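Local coordinates for protein acetyl-CoA acetyltransferase (Mycobacterium smegmatis, PDB 4EGV) that is a monomeric thiolase-like protein with the thiolase fold and probably acts as an acyltransferase, at residues 40-46 with 140-144; 216-221 with 345-351; 296-300 with 325-330. All coordinates share one frame; numbering follows the deposited sequence.

Contact 1: residues 40-46 with 140-144; sequences MSSVELA and FGSEN
Ser142 reaches from strand 136-143 to the first turn of helix 42-56, its OG donating a hydrogen bond to Ser42 O at 2.7 Å. The hydroxyl stands above the carbonyl plane, 41° out of it, while Ala46 N, the helical i to i+4 donor, approaches the same oxygen from the opposite face, so two donors grip one first-turn carbonyl. A chi1 of 54° places the hydroxyl between the residue's own N and carbonyl carbon and points it at that turn. Ala46 CB packs 3.7 Å from Ser142 OG and 4.2 Å from Phe140 CD1; Leu45 CB rests 3.9 Å from Ser142 CB. The pairing lays a helix against the large mixed sheet of this thiolase-fold protein, the segment axes 7.1 Å apart at closest approach and inclined at 133°. Beyond this first shell, a capping box sets the start of the helix: Glu44 N donates to Ser41 OG, and Ser41 N returns a bond to Glu44 OE1 on its anti lone pair at 3.0 Å. Strand residues Gly141 and Glu143 are tied by backbone bonds to Ala273 and Gln271 of the neighbouring strand. Val97 of helix 93-101 touches both Ala46 and Phe140, and Phe28 of strand 20-29 lies against Leu45.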
loop_
_atom_site.group_PDB
_atom_site.type_symbol
_atom_site.label_atom_id
_atom_site.label_comp_id
_atom_site.label_asym_id
_atom_site.label_seq_id
_atom_site.Cartn_x
_atom_site.Cartn_y
_atom_site.Cartn_z
HETATM N N MSE A 40 7.851 -16.236 18.308
HETATM C CA MSE A 40 6.405 -16.171 18.501
HETATM C C MSE A 40 5.536 -16.489 17.282
HETATM O O MSE A 40 5.880 -16.242 16.170
HETATM C CB MSE A 40 6.034 -14.797 18.993
HETATM C CG MSE A 40 6.119 -14.565 20.475
HETATM SE SE MSE A 40 5.611 -12.775 20.840
HETATM C CE MSE A 40 6.470 -12.560 22.437
ATOM N N SER A 41 4.384 -17.051 17.532
ATOM C CA SER A 41 3.497 -17.408 16.467
ATOM C C SER A 41 2.814 -16.163 16.000
ATOM O O SER A 41 2.876 -15.157 16.647
ATOM C CB SER A 41 2.498 -18.453 16.928
ATOM O OG SER A 41 1.447 -17.882 17.608
ATOM N N SER A 42 2.174 -16.218 14.859
ATOM C CA SER A 42 1.520 -15.017 14.378
ATOM C C SER A 42 0.320 -14.609 15.283
ATOM O O SER A 42 0.090 -13.418 15.477
ATOM C CB SER A 42 1.232 -15.076 12.860
ATOM O OG SER A 42 -0.047 -15.597 12.530
ATOM N N VAL A 43 -0.385 -15.597 15.876
ATOM C CA VAL A 43 -1.420 -15.352 16.894
ATOM C C VAL A 43 -0.794 -14.611 18.049
ATOM O O VAL A 43 -1.288 -13.572 18.444
ATOM C CB VAL A 43 -2.145 -16.662 17.338
ATOM C CG1 VAL A 43 -2.807 -16.534 18.695
ATOM C CG2 VAL A 43 -3.166 -17.076 16.292
ATOM N N GLU A 44 0.321 -15.113 18.554
ATOM C CA GLU A 44 0.973 -14.508 19.730
ATOM C C GLU A 44 1.343 -13.015 19.506
ATOM O O GLU A 44 1.201 -12.182 20.403
ATOM C CB GLU A 44 2.193 -15.361 20.227
ATOM C CG GLU A 44 1.842 -16.739 20.949
ATOM C CD GLU A 44 3.093 -17.679 21.261
ATOM O OE1 GLU A 44 3.890 -18.036 20.354
ATOM O OE2 GLU A 44 3.274 -18.070 22.435
ATOM N N LEU A 45 1.800 -12.709 18.301
ATOM C CA LEU A 45 2.200 -11.350 17.920
ATOM C C LEU A 45 1.044 -10.334 17.812
ATOM O O LEU A 45 1.156 -9.164 18.199
ATOM C CB LEU A 45 2.946 -11.377 16.597
ATOM C CG LEU A 45 4.352 -11.989 16.535
ATOM C CD1 LEU A 45 4.796 -12.289 15.112
ATOM C CD2 LEU A 45 5.406 -11.204 17.285
ATOM N N ALA A 46 -0.064 -10.813 17.264
ATOM C CA ALA A 46 -1.279 -10.061 17.161
ATOM C C ALA A 46 -1.864 -9.888 18.540
ATOM O O ALA A 46 -2.490 -8.907 18.815
ATOM C CB ALA A 46 -2.264 -10.789 16.243
ATOM N N PHE A 140 -6.703 -6.224 13.868
ATOM C CA PHE A 140 -5.331 -6.598 14.151
ATOM C C PHE A 140 -4.733 -7.348 12.974
ATOM O O PHE A 140 -5.447 -7.785 12.077
ATOM C CB PHE A 140 -5.198 -7.409 15.459
ATOM C CG PHE A 140 -6.201 -8.514 15.585
ATOM C CD1 PHE A 140 -6.084 -9.674 14.834
ATOM C CD2 PHE A 140 -7.300 -8.367 16.420
ATOM C CE1 PHE A 140 -7.026 -10.689 14.921
ATOM C CE2 PHE A 140 -8.286 -9.402 16.509
ATOM C CZ PHE A 140 -8.122 -10.559 15.752
ATOM N N GLY A 141 -3.408 -7.460 12.956
ATOM C CA GLY A 141 -2.730 -8.215 11.925
ATOM C C GLY A 141 -1.331 -8.488 12.392
ATOM O O GLY A 141 -0.927 -7.897 13.348
ATOM N N SER A 142 -0.586 -9.358 11.719
ATOM C CA SER A 142 0.773 -9.740 12.142
ATOM C C SER A 142 1.514 -10.513 11.073
ATOM O O SER A 142 0.927 -10.985 10.111
ATOM C CB SER A 142 0.784 -10.557 13.453
ATOM O OG SER A 142 -0.049 -11.695 13.379
ATOM N N GLU A 143 2.828 -10.628 11.229
ATOM C CA GLU A 143 3.619 -11.480 10.368
ATOM C C GLU A 143 4.799 -12.058 11.083
ATOM O O GLU A 143 5.280 -11.499 12.048
ATOM C CB GLU A 143 4.049 -10.788 9.099
ATOM C CG GLU A 143 4.216 -9.297 9.170
ATOM C CD GLU A 143 4.398 -8.670 7.764
ATOM O OE1 GLU A 143 3.507 -7.857 7.302
ATOM O OE2 GLU A 143 5.440 -9.030 7.134
ATOM N N ASN A 144 5.238 -13.196 10.549
ATOM C CA ASN A 144 6.268 -14.102 11.055
ATOM C C ASN A 144 7.576 -14.097 10.222
ATOM O O ASN A 144 7.578 -13.694 9.047
ATOM C CB ASN A 144 5.684 -15.506 10.951
ATOM C CG ASN A 144 5.465 -16.121 12.254
ATOM O OD1 ASN A 144 6.142 -15.786 13.216
ATOM N ND2 ASN A 144 4.539 -17.061 12.313
#

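Contact 2: residues 216-221 with 345-351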
loop_
_atom_site.group_PDB
_atom_site.type_symbol
_atom_site.label_atom_id
_atom_site.label_comp_id
_atom_site.label_asym_id
_atom_site.label_seq_id
_atom_site.Cartn_x
_atom_site.Cartn_y
_atom_site.Cartn_z
ATOM N N ALA A 216 15.826 9.862 -9.156
ATOM C CA ALA A 216 14.568 10.285 -8.591
ATOM C C ALA A 216 14.099 9.311 -7.509
ATOM O O ALA A 216 13.667 9.741 -6.439
ATOM C CB ALA A 216 13.516 10.444 -9.689
HETATM N N MSE A 217 14.194 8.007 -7.808
HETATM C CA MSE A 217 13.846 6.923 -6.885
HETATM C C MSE A 217 14.687 6.909 -5.611
HETATM O O MSE A 217 14.180 6.647 -4.526
HETATM C CB MSE A 217 14.030 5.575 -7.548
HETATM C CG MSE A 217 13.004 5.193 -8.538
HETATM SE SE MSE A 217 13.206 3.308 -9.183
HETATM C CE MSE A 217 15.121 3.132 -9.483
ATOM N N ALA A 218 15.984 7.124 -5.750
ATOM C CA ALA A 218 16.843 7.195 -4.607
ATOM C C ALA A 218 16.557 8.443 -3.773
ATOM O O ALA A 218 16.638 8.382 -2.562
ATOM C CB ALA A 218 18.272 7.132 -5.043
ATOM N N GLU A 219 16.189 9.550 -4.417
ATOM C CA GLU A 219 15.866 10.801 -3.711
ATOM C C GLU A 219 14.529 10.805 -3.004
ATOM O O GLU A 219 14.337 11.514 -2.018
ATOM C CB GLU A 219 15.975 12.021 -4.626
ATOM C CG GLU A 219 17.405 12.529 -4.722
ATOM C CD GLU A 219 17.553 13.865 -5.428
ATOM O OE1 GLU A 219 16.939 14.075 -6.506
ATOM O OE2 GLU A 219 18.337 14.693 -4.906
ATOM N N LEU A 220 13.615 10.004 -3.530
ATOM C CA LEU A 220 12.365 9.720 -2.892
ATOM C C LEU A 220 12.568 8.858 -1.639
ATOM O O LEU A 220 12.020 9.175 -0.577
ATOM C CB LEU A 220 11.434 9.033 -3.887
ATOM C CG LEU A 220 10.054 8.673 -3.365
ATOM C CD1 LEU A 220 9.233 9.881 -3.218
ATOM C CD2 LEU A 220 9.433 7.707 -4.274
ATOM N N PHE A 221 13.372 7.802 -1.763
ATOM C CA PHE A 221 13.480 6.767 -0.726
ATOM C C PHE A 221 14.448 6.987 0.432
ATOM O O PHE A 221 14.276 6.354 1.492
ATOM C CB PHE A 221 13.757 5.399 -1.346
ATOM C CG PHE A 221 12.526 4.567 -1.588
ATOM C CD1 PHE A 221 11.285 5.155 -1.785
ATOM C CD2 PHE A 221 12.624 3.188 -1.673
ATOM C CE1 PHE A 221 10.171 4.380 -2.021
ATOM C CE2 PHE A 221 11.505 2.416 -1.938
ATOM C CZ PHE A 221 10.280 3.015 -2.093
ATOM N N CYS A 345 5.938 0.072 -0.954
ATOM C CA CYS A 345 6.769 -1.148 -1.105
ATOM C C CYS A 345 7.808 -0.814 -2.206
ATOM O O CYS A 345 8.992 -1.081 -2.100
ATOM C CB CYS A 345 5.907 -2.399 -1.396
ATOM S SG CYS A 345 6.537 -4.084 -0.838
ATOM N N PHE A 346 7.318 -0.134 -3.234
ATOM C CA PHE A 346 8.110 0.357 -4.347
ATOM C C PHE A 346 7.857 1.857 -4.508
ATOM O O PHE A 346 6.914 2.397 -3.992
ATOM C CB PHE A 346 7.704 -0.421 -5.602
ATOM C CG PHE A 346 7.845 -1.922 -5.452
ATOM C CD1 PHE A 346 9.080 -2.535 -5.700
ATOM C CD2 PHE A 346 6.779 -2.707 -5.022
ATOM C CE1 PHE A 346 9.243 -3.906 -5.537
ATOM C CE2 PHE A 346 6.924 -4.069 -4.853
ATOM C CZ PHE A 346 8.154 -4.680 -5.108
ATOM N N PRO A 347 8.736 2.549 -5.194
ATOM C CA PRO A 347 8.571 3.960 -5.419
ATOM C C PRO A 347 7.280 4.377 -6.142
ATOM O O PRO A 347 6.699 5.409 -5.822
ATOM C CB PRO A 347 9.781 4.296 -6.283
ATOM C CG PRO A 347 10.773 3.385 -5.859
ATOM C CD PRO A 347 10.074 2.112 -5.602
ATOM N N PHE A 348 6.846 3.583 -7.104
ATOM C CA PHE A 348 5.729 3.921 -7.930
ATOM C C PHE A 348 4.462 4.435 -7.211
ATOM O O PHE A 348 3.945 5.487 -7.575
ATOM C CB PHE A 348 5.405 2.787 -8.906
ATOM C CG PHE A 348 4.201 3.060 -9.717
ATOM C CD1 PHE A 348 4.282 3.830 -10.911
ATOM C CD2 PHE A 348 2.936 2.647 -9.260
ATOM C CE1 PHE A 348 3.111 4.154 -11.668
ATOM C CE2 PHE A 348 1.735 2.956 -10.008
ATOM C CZ PHE A 348 1.830 3.714 -11.219
ATOM N N PRO A 349 3.932 3.700 -6.214
ATOM C CA PRO A 349 2.655 4.127 -5.643
ATOM C C PRO A 349 2.765 5.391 -4.814
ATOM O O PRO A 349 1.738 6.000 -4.494
ATOM C CB PRO A 349 2.224 2.929 -4.776
ATOM C CG PRO A 349 3.404 2.191 -4.550
ATOM C CD PRO A 349 4.360 2.410 -5.658
ATOM N N VAL A 350 3.998 5.765 -4.468
ATOM C CA VAL A 350 4.270 7.026 -3.801
ATOM C C VAL A 350 4.358 8.117 -4.826
ATOM O O VAL A 350 3.639 9.082 -4.737
ATOM C CB VAL A 350 5.549 7.013 -2.942
ATOM C CG1 VAL A 350 5.748 8.363 -2.299
ATOM C CG2 VAL A 350 5.475 5.951 -1.878
ATOM N N PHE A 351 5.227 7.942 -5.811
ATOM C CA PHE A 351 5.314 8.839 -6.964
ATOM C C PHE A 351 3.945 9.210 -7.499
ATOM O O PHE A 351 3.658 10.359 -7.745
ATOM C CB PHE A 351 6.094 8.176 -8.099
ATOM C CG PHE A 351 7.574 8.317 -7.987
ATOM C CD1 PHE A 351 8.148 9.488 -7.497
ATOM C CD2 PHE A 351 8.410 7.297 -8.411
ATOM C CE1 PHE A 351 9.520 9.622 -7.406
ATOM C CE2 PHE A 351 9.772 7.425 -8.331
ATOM C CZ PHE A 351 10.326 8.595 -7.830
#
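Leu220 presses its CD2 methyl onto the ring of Phe351, and this is the tight part of the contact: CD2 sits 3.7 Å from the ring centroid and 14° off the normal, a CH-pi contact centred on the face. Leu220 CG is anti to the backbone N (chi1 -180°), which carries the branch away from helix 210-230 to the Phe351 face, while CD1 reaches Val350 CG1 at 3.9 Å. The rim of the same ring is used as well, for Met217 N lies at its edge near the ring plane, and Met217 CG stands 3.9 Å from Phe351 CE2. This apolar packing within the thiolase-fold protein joins helix 210-230 to the segment that follows strand 337-342, where helix 348-357 begins, and Pro347 is wedged between Met217 and Phe221. Pro347 CG lies over the Phe221 face, 4.1 Å from the centroid and offset toward the rim, and Pro347 CD meets Phe221 CZ at 3.6 Å. Packing is looser at the two ends. Ala216, partly exposed, offers its CB to Phe351 CZ at 4.1 Å, and partly exposed Cys345 approaches through its backbone, its O lying 4.3 Å from Phe221 CZ. Arg202 makes a cation-pi contact with Phe351, and Tyr259 touches both Met217 and Pro347.

Contact 3: residues 296-300 with 325-330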
loop_
_atom_site.group_PDB
_atom_site.type_symbol
_atom_site.label_atom_id
_atom_site.label_comp_id
_atom_site.label_asym_id
_atom_site.label_seq_id
_atom_site.Cartn_x
_atom_site.Cartn_y
_atom_site.Cartn_z
ATOM N N LEU A 296 -11.998 9.366 12.398
ATOM C CA LEU A 296 -11.694 9.097 11.027
ATOM C C LEU A 296 -12.504 10.102 10.185
ATOM O O LEU A 296 -13.641 9.877 9.827
ATOM C CB LEU A 296 -11.993 7.633 10.708
ATOM C CG LEU A 296 -11.809 7.167 9.266
ATOM C CD1 LEU A 296 -10.470 7.533 8.690
ATOM C CD2 LEU A 296 -12.046 5.678 9.201
ATOM N N ARG A 297 -11.891 11.229 9.901
ATOM C CA ARG A 297 -12.576 12.320 9.271
ATOM C C ARG A 297 -12.804 12.121 7.791
ATOM O O ARG A 297 -13.877 12.381 7.309
ATOM C CB ARG A 297 -11.886 13.648 9.557
ATOM C CG ARG A 297 -12.046 14.107 10.999
ATOM C CD ARG A 297 -13.454 14.667 11.291
ATOM N NE ARG A 297 -13.798 15.854 10.501
ATOM C CZ ARG A 297 -13.495 17.111 10.834
ATOM N NH1 ARG A 297 -12.845 17.397 11.945
ATOM N NH2 ARG A 297 -13.839 18.105 10.041
ATOM N N GLY A 298 -11.811 11.623 7.079
ATOM C CA GLY A 298 -12.003 11.314 5.679
ATOM C C GLY A 298 -11.645 9.907 5.317
ATOM O O GLY A 298 -10.864 9.252 5.983
ATOM N N HIS A 299 -12.231 9.442 4.233
ATOM C CA HIS A 299 -11.990 8.093 3.789
ATOM C C HIS A 299 -12.431 7.938 2.362
ATOM O O HIS A 299 -13.297 8.659 1.938
ATOM C CB HIS A 299 -12.735 7.115 4.684
ATOM C CG HIS A 299 -14.040 7.643 5.200
ATOM N ND1 HIS A 299 -15.243 7.417 4.566
ATOM C CD2 HIS A 299 -14.328 8.381 6.296
ATOM C CE1 HIS A 299 -16.209 7.999 5.251
ATOM N NE2 HIS A 299 -15.679 8.601 6.296
ATOM N N ALA A 300 -11.791 7.030 1.626
ATOM C CA ALA A 300 -12.263 6.545 0.331
ATOM C C ALA A 300 -11.588 5.212 0.004
ATOM O O ALA A 300 -10.514 4.937 0.491
ATOM C CB ALA A 300 -12.045 7.563 -0.757
ATOM N N GLU A 325 -11.122 12.401 -2.828
ATOM C CA GLU A 325 -12.416 12.158 -2.197
ATOM C C GLU A 325 -12.319 12.110 -0.659
ATOM O O GLU A 325 -13.199 12.617 0.049
ATOM C CB GLU A 325 -13.058 10.895 -2.775
ATOM C CG GLU A 325 -14.282 10.340 -2.030
ATOM C CD GLU A 325 -15.513 11.236 -2.114
ATOM O OE1 GLU A 325 -15.525 12.173 -2.921
ATOM O OE2 GLU A 325 -16.474 10.993 -1.370
ATOM N N ALA A 326 -11.245 11.522 -0.141
ATOM C CA ALA A 326 -10.993 11.492 1.282
ATOM C C ALA A 326 -10.732 12.862 1.836
ATOM O O ALA A 326 -11.056 13.121 2.965
ATOM C CB ALA A 326 -9.850 10.632 1.560
ATOM N N LEU A 327 -10.118 13.726 1.035
ATOM C CA LEU A 327 -9.911 15.121 1.356
ATOM C C LEU A 327 -11.231 15.880 1.440
ATOM O O LEU A 327 -11.456 16.642 2.362
ATOM C CB LEU A 327 -8.990 15.757 0.318
ATOM C CG LEU A 327 -7.571 16.255 0.616
ATOM C CD1 LEU A 327 -7.015 15.721 1.905
ATOM C CD2 LEU A 327 -6.625 15.929 -0.511
ATOM N N ARG A 328 -12.104 15.658 0.467
ATOM C CA ARG A 328 -13.425 16.263 0.477
ATOM C C ARG A 328 -14.247 15.918 1.745
ATOM O O ARG A 328 -14.592 16.810 2.512
ATOM C CB ARG A 328 -14.187 15.926 -0.812
ATOM C CG ARG A 328 -15.405 16.795 -1.038
ATOM C CD ARG A 328 -16.303 16.236 -2.127
ATOM N NE ARG A 328 -16.858 14.931 -1.789
ATOM C CZ ARG A 328 -17.990 14.727 -1.119
ATOM N NH1 ARG A 328 -18.721 15.735 -0.712
ATOM N NH2 ARG A 328 -18.399 13.500 -0.863
ATOM N N VAL A 329 -14.451 14.644 1.987
ATOM C CA VAL A 329 -15.016 14.130 3.213
ATOM C C VAL A 329 -14.536 14.763 4.519
ATOM O O VAL A 329 -15.310 14.914 5.407
ATOM C CB VAL A 329 -14.902 12.588 3.231
ATOM C CG1 VAL A 329 -15.546 12.001 4.400
ATOM C CG2 VAL A 329 -15.535 12.042 2.045
ATOM N N ALA A 330 -13.288 15.158 4.643
ATOM C CA ALA A 330 -12.837 15.805 5.856
ATOM C C ALA A 330 -13.156 17.269 5.963
ATOM O O ALA A 330 -13.053 17.826 7.014
ATOM C CB ALA A 330 -11.409 15.629 6.002
#
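Gly298 brings its CA to 3.4 Å from Ala326 O, a CA-H...O contact with 150° at the hydrogen, so that strand and helix meet backbone to backbone. Arg297 and Gly298 together face Ile419 of the adjacent strand 414-421 and form a classic beta bulge. Helix 317-330 runs roughly antiparallel to strand 294-303 of the large sheet in this thiolase-fold protein, the short-segment axes coming within 5.8 Å at 151°. Small residues line the close approach, with Ala326 CB 3.8 Å from His299 N. About one turn further along the helix, Val329 CG1 touches Arg297 O at 3.4 Å and also covers one face of the His299 imidazole, toward the rim, 22° off the normal. Trp427 stacks on that imidazole too, and its ND1 is hydrogen-bonded to Asp430 OD2, so ring contact and polar bond together fix its rotation. The polar ends of the other two long side chains also turn outward from the contact, Arg297 NH1 bonding to Glu423 O and Glu325 OE2 accepting from Asn431 N. Arg328 grips the same Glu325 carboxylate side-on through NE and NH2. At the Ala300 end, the aliphatic part of Glu325 supplies the packing, its CG lying 3.8 Å from Ala300 CB.

In the fold
From the N terminus, contact 1 comes first: helix 42-56 meets strand 136-143 after an excursion of 93 residues, and that loop is closed before contact 2 opens at 216-221. Contact 2 is completed only at 345-351, and between its two halves the chain forms contact 3, a much shorter loop of 24 residues joining strand 294-303 to helix 317-330. In sequence, then, contact 3 falls within the span that contact 2 closes, while contact 1 stands in series with both. Contacts 1 and 3 both rest on the same large sheet, their centres 30 Å apart, whereas contact 2 joins helix 210-230 to the loop and first turn of helix 348-357, with its centre 24 Å from that of contact 3. None of the three touches another.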